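Local atomic coordinates of sulfotransferase (Alicyclobacillus acidocaldarius subsp. acidocaldarius, PDB entry 3RNL), a protein that probably transfers a sulfonate group to an acceptor substrate, using a P-loop-type alpha/beta fold, and binds magnesium ions. Residues Y107-I112 / F178-Q182; E181-I186 / D201-F205. All coordinates share one frame; numbering follows the deposited sequence.

Contact 1 of 2, residues Y107-I112 / F178-Q182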
ATOM      1  N   TYR A 107      -3.179  -3.149 -18.375  1.00 11.39           N
ATOM      2  CA  TYR A 107      -1.749  -2.852 -18.564  1.00 10.40           C
ATOM      3  C   TYR A 107      -0.897  -4.062 -18.206  1.00  9.31           C
ATOM      4  O   TYR A 107      -0.317  -4.119 -17.132  1.00 11.11           O
ATOM      5  CB  TYR A 107      -1.341  -1.671 -17.679  1.00 13.86           C
ATOM      6  CG  TYR A 107      -2.150  -0.439 -17.976  1.00 17.65           C
ATOM      7  CD1 TYR A 107      -2.073   0.177 -19.215  1.00 21.18           C
ATOM      8  CD2 TYR A 107      -3.016   0.095 -17.025  1.00 13.70           C
ATOM      9  CE1 TYR A 107      -2.829   1.310 -19.505  1.00 23.82           C
ATOM     10  CE2 TYR A 107      -3.770   1.239 -17.309  1.00 16.56           C
ATOM     11  CZ  TYR A 107      -3.677   1.829 -18.540  1.00 21.23           C
ATOM     12  OH  TYR A 107      -4.432   2.948 -18.818  1.00 24.21           O
ATOM     13  N   PRO A 108      -0.829  -5.043 -19.108  1.00 12.45           N
ATOM     14  CA  PRO A 108      -0.136  -6.282 -18.744  1.00  9.74           C
ATOM     15  C   PRO A 108       1.378  -6.114 -18.542  1.00 14.15           C
ATOM     16  O   PRO A 108       2.011  -7.007 -17.986  1.00 15.05           O
ATOM     17  CB  PRO A 108      -0.418  -7.210 -19.933  1.00 13.14           C
ATOM     18  CG  PRO A 108      -0.771  -6.279 -21.074  1.00 14.39           C
ATOM     19  CD  PRO A 108      -1.462  -5.113 -20.438  1.00 13.79           C
ATOM     20  N   ASP A 109       1.940  -5.012 -19.024  1.00 11.91           N
ATOM     21  CA  ASP A 109       3.376  -4.757 -18.865  1.00 13.15           C
ATOM     22  C   ASP A 109       3.693  -3.892 -17.640  1.00 14.56           C
ATOM     23  O   ASP A 109       4.846  -3.510 -17.414  1.00 14.67           O
ATOM     24  CB  ASP A 109       3.936  -4.114 -20.137  1.00 16.12           C
ATOM     25  CG  ASP A 109       3.862  -5.056 -21.345  1.00 35.78           C
ATOM     26  OD1 ASP A 109       3.954  -6.291 -21.156  1.00 32.17           O
ATOM     27  OD2 ASP A 109       3.705  -4.569 -22.485  1.00 43.37           O
ATOM     28  N   ALA A 110       2.675  -3.563 -16.854  1.00 10.80           N
ATOM     29  CA  ALA A 110       2.896  -2.687 -15.694  1.00 13.14           C
ATOM     30  C   ALA A 110       3.830  -3.281 -14.644  1.00 13.95           C
ATOM     31  O   ALA A 110       3.849  -4.484 -14.422  1.00 12.34           O
ATOM     32  CB  ALA A 110       1.554  -2.298 -15.048  1.00 13.62           C
ATOM     33  N   LYS A 111       4.572  -2.412 -13.960  1.00  9.40           N
ATOM     34  CA  LYS A 111       5.400  -2.846 -12.834  1.00  9.52           C
ATOM     35  C   LYS A 111       4.723  -2.460 -11.525  1.00 11.45           C
ATOM     36  O   LYS A 111       3.983  -1.477 -11.462  1.00 11.78           O
ATOM     37  CB  LYS A 111       6.785  -2.217 -12.908  1.00  9.25           C
ATOM     38  CG  LYS A 111       7.581  -2.723 -14.111  1.00 12.61           C
ATOM     39  CD  LYS A 111       8.891  -1.940 -14.287  1.00 17.69           C
ATOM     40  CE  LYS A 111       9.524  -2.309 -15.641  1.00 34.12           C
ATOM     41  NZ  LYS A 111      10.750  -1.527 -15.977  1.00 43.11           N
ATOM     42  N   ILE A 112       4.949  -3.264 -10.496  1.00  8.07           N
ATOM     43  CA  ILE A 112       4.221  -3.126  -9.246  1.00  7.81           C
ATOM     44  C   ILE A 112       5.216  -2.910  -8.117  1.00 11.43           C
ATOM     45  O   ILE A 112       6.157  -3.705  -7.978  1.00 11.56           O
ATOM     46  CB  ILE A 112       3.464  -4.425  -8.936  1.00  7.55           C
ATOM     47  CG1 ILE A 112       2.574  -4.848 -10.116  1.00  8.75           C
ATOM     48  CG2 ILE A 112       2.674  -4.294  -7.613  1.00 11.34           C
ATOM     49  CD1 ILE A 112       1.420  -3.883 -10.397  1.00 13.28           C
ATOM     50  N   PHE A 178       1.159 -10.809 -12.227  1.00 10.23           N
ATOM     51  CA  PHE A 178       2.189 -10.081 -12.962  1.00  9.86           C
ATOM     52  C   PHE A 178       3.508 -10.811 -13.166  1.00 14.83           C
ATOM     53  O   PHE A 178       4.239 -10.503 -14.107  1.00 13.16           O
ATOM     54  CB  PHE A 178       2.445  -8.724 -12.276  1.00  8.52           C
ATOM     55  CG  PHE A 178       1.340  -7.747 -12.504  1.00 11.34           C
ATOM     56  CD1 PHE A 178       1.306  -7.015 -13.675  1.00 12.77           C
ATOM     57  CD2 PHE A 178       0.297  -7.610 -11.590  1.00  9.98           C
ATOM     58  CE1 PHE A 178       0.264  -6.114 -13.925  1.00 12.31           C
ATOM     59  CE2 PHE A 178      -0.747  -6.720 -11.841  1.00 11.63           C
ATOM     60  CZ  PHE A 178      -0.763  -5.977 -13.017  1.00 11.59           C
ATOM     61  N   GLY A 179       3.763 -11.842 -12.373  1.00 13.32           N
ATOM     62  CA  GLY A 179       5.052 -12.518 -12.430  1.00 15.83           C
ATOM     63  C   GLY A 179       6.116 -11.794 -11.621  1.00 15.49           C
ATOM     64  O   GLY A 179       6.050 -10.587 -11.422  1.00 13.00           O
ATOM     65  N   ARG A 180       7.126 -12.527 -11.168  0.65 15.70           N
ATOM     66  CA  ARG A 180       8.162 -11.941 -10.319  0.65 13.47           C
ATOM     67  C   ARG A 180       8.972 -10.845 -11.023  0.65 14.65           C
ATOM     68  O   ARG A 180       9.464  -9.918 -10.383  0.65 18.02           O
ATOM     69  CB  ARG A 180       9.088 -13.043  -9.794  0.65 21.44           C
ATOM     70  CG  ARG A 180       9.861 -12.672  -8.538  0.65 32.48           C
ATOM     71  CD  ARG A 180      10.405 -13.922  -7.838  0.65 33.28           C
ATOM     72  NE  ARG A 180       9.334 -14.797  -7.355  0.65 30.70           N
ATOM     73  CZ  ARG A 180       8.874 -14.797  -6.105  0.65 20.09           C
ATOM     74  NH1 ARG A 180       9.395 -13.970  -5.209  0.65 15.43           N
ATOM     75  NH2 ARG A 180       7.901 -15.630  -5.753  0.65 20.85           N
ATOM     76  N   GLU A 181       9.103 -10.944 -12.341  1.00 14.81           N
ATOM     77  CA  GLU A 181       9.824  -9.920 -13.098  1.00 15.28           C
ATOM     78  C   GLU A 181       9.215  -8.514 -12.937  1.00 16.94           C
ATOM     79  O   GLU A 181       9.913  -7.493 -13.023  1.00 15.05           O
ATOM     80  CB  GLU A 181       9.862 -10.323 -14.579  1.00 19.21           C
ATOM     81  CG  GLU A 181      10.659  -9.391 -15.465  1.00 38.15           C
ATOM     82  CD  GLU A 181      12.151  -9.566 -15.295  1.00 61.77           C
ATOM     83  OE1 GLU A 181      12.629 -10.722 -15.338  1.00 68.96           O
ATOM     84  OE2 GLU A 181      12.843  -8.543 -15.112  1.00 70.06           O
ATOM     85  N   GLN A 182       7.895  -8.465 -12.776  1.00 11.62           N
ATOM     86  CA  GLN A 182       7.162  -7.203 -12.729  1.00  9.34           C
ATOM     87  C   GLN A 182       6.781  -6.674 -11.342  1.00 11.17           C
ATOM     88  O   GLN A 182       5.980  -5.736 -11.233  1.00 11.27           O
ATOM     89  CB  GLN A 182       5.958  -7.246 -13.678  1.00 10.48           C
ATOM     90  CG  GLN A 182       6.415  -7.243 -15.147  1.00 12.26           C
ATOM     91  CD  GLN A 182       5.301  -7.554 -16.121  1.00 16.11           C
ATOM     92  OE1 GLN A 182       5.438  -8.437 -16.958  1.00 16.48           O
ATOM     93  NE2 GLN A 182       4.197  -6.823 -16.026  1.00 12.69           N
TER
HETATM   94  O   HOH W   1       3.038  -9.102 -19.226  1.00 46.79           O
HETATM   95  O   HOH W   2       5.510  -7.678 -19.650  1.00 40.03           O
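Ile112 N donates to Gln182 O over 2.8 Å, where the turn after helix 167-178 comes alongside the start of strand 111-116. The same carbonyl oxygen also takes a CA-H...O contact from Lys111. Tyr107 to Ala110, just upstream, form a type I beta turn, and the side chain of Gln182 fastens onto it. Its chain runs extended beyond CG (chi2 169°), carrying the amide to the turn, where both N-H groups of NE2 are used: one goes to Pro108 O at 2.9 Å with 171° at the hydrogen, the other to Ala110 O, also at 2.9 Å. Both acceptors lie close to the amide plane, which fixes the rotation of the amide. This joins the entrances of two neighbouring parallel strands, 111-116 and 183-187, in the alpha-beta-alpha sandwich. On the exposed side, a water bridges Asp109 OD1 and Gln182 OE1, 2.8 Å from the latter. Inward, the contact turns apolar. Ile112 CD1 sits over one face of the Phe178 ring, 4.0 Å from its centroid and displaced toward the rim, a CH-pi contact. Tyr107 O approaches the ring edge at CE1 (3.8 Å), and Ala110 CB lies loosely beside the same carbon. Met103 and Ala100 of helix 99-106 also pack against Phe178.

Contact 2 of 2, residues E181-I186 / D201-F205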
ATOM      1  N   GLU A 181       9.103 -10.944 -12.341  1.00 14.81           N
ATOM      2  CA  GLU A 181       9.824  -9.920 -13.098  1.00 15.28           C
ATOM      3  C   GLU A 181       9.215  -8.514 -12.937  1.00 16.94           C
ATOM      4  O   GLU A 181       9.913  -7.493 -13.023  1.00 15.05           O
ATOM      5  CB  GLU A 181       9.862 -10.323 -14.579  1.00 19.21           C
ATOM      6  CG  GLU A 181      10.659  -9.391 -15.465  1.00 38.15           C
ATOM      7  CD  GLU A 181      12.151  -9.566 -15.295  1.00 61.77           C
ATOM      8  OE1 GLU A 181      12.629 -10.722 -15.338  1.00 68.96           O
ATOM      9  OE2 GLU A 181      12.843  -8.543 -15.112  1.00 70.06           O
ATOM     10  N   GLN A 182       7.895  -8.465 -12.776  1.00 11.62           N
ATOM     11  CA  GLN A 182       7.162  -7.203 -12.729  1.00  9.34           C
ATOM     12  C   GLN A 182       6.781  -6.674 -11.342  1.00 11.17           C
ATOM     13  O   GLN A 182       5.980  -5.736 -11.233  1.00 11.27           O
ATOM     14  CB  GLN A 182       5.958  -7.246 -13.678  1.00 10.48           C
ATOM     15  CG  GLN A 182       6.415  -7.243 -15.147  1.00 12.26           C
ATOM     16  CD  GLN A 182       5.301  -7.554 -16.121  1.00 16.11           C
ATOM     17  OE1 GLN A 182       5.438  -8.437 -16.958  1.00 16.48           O
ATOM     18  NE2 GLN A 182       4.197  -6.823 -16.026  1.00 12.69           N
ATOM     19  N   VAL A 183       7.254  -7.342 -10.293  1.00  8.71           N
ATOM     20  CA  VAL A 183       6.887  -6.953  -8.931  1.00  9.91           C
ATOM     21  C   VAL A 183       8.142  -6.746  -8.086  1.00 10.79           C
ATOM     22  O   VAL A 183       9.082  -7.540  -8.156  1.00 15.06           O
ATOM     23  CB  VAL A 183       6.045  -8.058  -8.265  1.00 11.24           C
ATOM     24  CG1 VAL A 183       5.666  -7.640  -6.819  1.00  8.73           C
ATOM     25  CG2 VAL A 183       4.800  -8.340  -9.103  1.00 10.82           C
ATOM     26  N   LYS A 184       8.165  -5.674  -7.297  1.00  9.61           N
ATOM     27  CA  LYS A 184       9.268  -5.453  -6.368  1.00 10.46           C
ATOM     28  C   LYS A 184       8.688  -5.189  -4.996  1.00  8.90           C
ATOM     29  O   LYS A 184       7.816  -4.334  -4.848  1.00 10.13           O
ATOM     30  CB  LYS A 184      10.122  -4.262  -6.810  1.00 10.47           C
ATOM     31  CG  LYS A 184      11.278  -3.962  -5.845  1.00 13.43           C
ATOM     32  CD  LYS A 184      12.161  -2.852  -6.385  1.00 20.57           C
ATOM     33  CE  LYS A 184      13.274  -2.488  -5.401  1.00 29.39           C
ATOM     34  NZ  LYS A 184      14.260  -3.602  -5.286  1.00 32.83           N
ATOM     35  N   VAL A 185       9.160  -5.938  -4.002  1.00 10.29           N
ATOM     36  CA  VAL A 185       8.659  -5.774  -2.633  1.00 10.55           C
ATOM     37  C   VAL A 185       9.749  -5.114  -1.816  1.00 15.07           C
ATOM     38  O   VAL A 185      10.888  -5.568  -1.845  1.00 15.59           O
ATOM     39  CB  VAL A 185       8.337  -7.145  -2.018  1.00 13.38           C
ATOM     40  CG1 VAL A 185       7.914  -6.998  -0.536  1.00 16.73           C
ATOM     41  CG2 VAL A 185       7.255  -7.832  -2.831  1.00 14.77           C
ATOM     42  N   ILE A 186       9.404  -4.041  -1.111  1.00 11.94           N
ATOM     43  CA  ILE A 186      10.357  -3.300  -0.284  1.00 14.82           C
ATOM     44  C   ILE A 186       9.920  -3.395   1.161  1.00 14.83           C
ATOM     45  O   ILE A 186       8.727  -3.388   1.443  1.00 13.87           O
ATOM     46  CB  ILE A 186      10.332  -1.809  -0.637  1.00 22.02           C
ATOM     47  CG1 ILE A 186      10.669  -1.593  -2.106  1.00 25.64           C
ATOM     48  CG2 ILE A 186      11.304  -1.022   0.234  1.00 25.29           C
ATOM     49  CD1 ILE A 186      10.250  -0.214  -2.569  1.00 25.66           C
ATOM     50  N   ASP A 201      17.188   1.809  -5.980  1.00 13.48           N
ATOM     51  CA  ASP A 201      16.791   0.447  -6.365  1.00 11.93           C
ATOM     52  C   ASP A 201      15.485   0.487  -7.165  1.00 14.77           C
ATOM     53  O   ASP A 201      15.324  -0.242  -8.156  1.00 14.69           O
ATOM     54  CB  ASP A 201      16.576  -0.443  -5.135  1.00 14.24           C
ATOM     55  CG  ASP A 201      17.858  -0.739  -4.370  1.00 23.87           C
ATOM     56  OD1 ASP A 201      18.965  -0.543  -4.919  1.00 25.43           O
ATOM     57  OD2 ASP A 201      17.749  -1.184  -3.199  1.00 24.42           O
ATOM     58  N   CYS A 202      14.549   1.332  -6.741  1.00 11.84           N
ATOM     59  CA  CYS A 202      13.282   1.453  -7.477  1.00 13.44           C
ATOM     60  C   CYS A 202      13.515   2.041  -8.855  1.00 12.59           C
ATOM     61  O   CYS A 202      12.862   1.655  -9.816  1.00 13.57           O
ATOM     62  CB  CYS A 202      12.261   2.313  -6.731  1.00 15.64           C
ATOM     63  SG  CYS A 202      11.664   1.555  -5.219  1.00 17.29           S
ATOM     64  N   CYS A 203      14.444   2.986  -8.965  1.00 14.62           N
ATOM     65  CA  CYS A 203      14.781   3.517 -10.275  1.00 14.12           C
ATOM     66  C   CYS A 203      15.284   2.418 -11.214  1.00 13.60           C
ATOM     67  O   CYS A 203      14.887   2.349 -12.379  1.00 14.49           O
ATOM     68  CB  CYS A 203      15.833   4.619 -10.156  1.00 16.59           C
ATOM     69  SG  CYS A 203      15.207   6.099  -9.280  1.00 20.79           S
ATOM     70  N   ALA A 204      16.177   1.576 -10.714  1.00 13.44           N
ATOM     71  CA  ALA A 204      16.685   0.455 -11.512  1.00 14.77           C
ATOM     72  C   ALA A 204      15.531  -0.465 -11.952  1.00 15.78           C
ATOM     73  O   ALA A 204      15.447  -0.886 -13.116  1.00 16.25           O
ATOM     74  CB  ALA A 204      17.726  -0.324 -10.717  1.00 14.97           C
ATOM     75  N   PHE A 205      14.651  -0.779 -11.011  1.00 12.87           N
ATOM     76  CA  PHE A 205      13.461  -1.600 -11.301  1.00 11.13           C
ATOM     77  C   PHE A 205      12.595  -0.973 -12.401  1.00 13.33           C
ATOM     78  O   PHE A 205      12.140  -1.670 -13.330  1.00 15.40           O
ATOM     79  CB  PHE A 205      12.658  -1.773 -10.014  1.00  9.80           C
ATOM     80  CG  PHE A 205      11.342  -2.495 -10.189  1.00 12.11           C
ATOM     81  CD1 PHE A 205      11.307  -3.806 -10.649  1.00 14.91           C
ATOM     82  CD2 PHE A 205      10.148  -1.872  -9.849  1.00 10.39           C
ATOM     83  CE1 PHE A 205      10.079  -4.483 -10.782  1.00 13.26           C
ATOM     84  CE2 PHE A 205       8.914  -2.549  -9.964  1.00 10.82           C
ATOM     85  CZ  PHE A 205       8.893  -3.846 -10.448  1.00 11.47           C
TER
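Lys184 CB sits almost squarely over the centre of the Phe205 ring, 3.7 Å from the centroid and only 6° off its normal, a close CH-pi contact between strand 183-187 and helix 195-206. The short segments 183-186 and 201-205 run nearly antiparallel, at 173°, with their axes 10.2 Å apart, so the gap is spanned by side chains. Lysine and phenylalanine slide past each other in opposite directions: with CG anti to the backbone N, the Lys184 chain heads out over the helix, and its CD reaches Phe205 CB at 3.8 Å. The far rim of the ring meets backbone, with Gln182 O 3.6 Å from Phe205 CZ and Glu181 O near the plane at CE1. Leu113 of the adjoining strand 111-116 touches the ring as well. The other tight point is buried: Ile186 CD1 presses on Cys202 SG at 3.5 Å, beside Leu24 and Leu28 of helix 21-29. This is the packing of a helix on one face of the parallel sheet, here at one of the sheet's two edge strands within the chain.

Toward the more exposed side, at Asp201, contacts thin out. Lys184 bends at its last torsion (chi4 68°), and its CE lies 3.9 Å from Asp201 CB, the two side chains crossing at about a right angle. The charged ends do not join: Lys184 NZ stays 4.7 Å from Asp201 OD2. Instead, NZ hydrogen-bonds to a glycerol, probably from the crystallisation liquor, while Asp201 OD1 is hydrogen-bonded to Gln197 NE2. The lysine therefore serves this interface mainly through its methylenes, and the opposite charges probably add only a modest through-space attraction.

Overall arrangement
Strand 183-187 and the turn leading into it carry both contacts, whose residue ranges overlap at 181-182, with Gln182 taking part in both, and whose centres are about 10 Å apart. Contact 1 ties that turn to the start of strand 111-116; contact 2 packs the strand against helix 195-206. Both are partly buried, but contact 1 combines directed hydrogen bonds and water at its outer side with an apolar interior, whereas contact 2 relies on side-chain packing, its buried end at the sulfur and its charged end toward the surface. Two probable hydrogen bonds connect them directly: Lys184 N with Ile112 O at 2.9 Å, and Lys111 NZ with Phe205 O at 3.0 Å. Phe178 and Val183 also pack together.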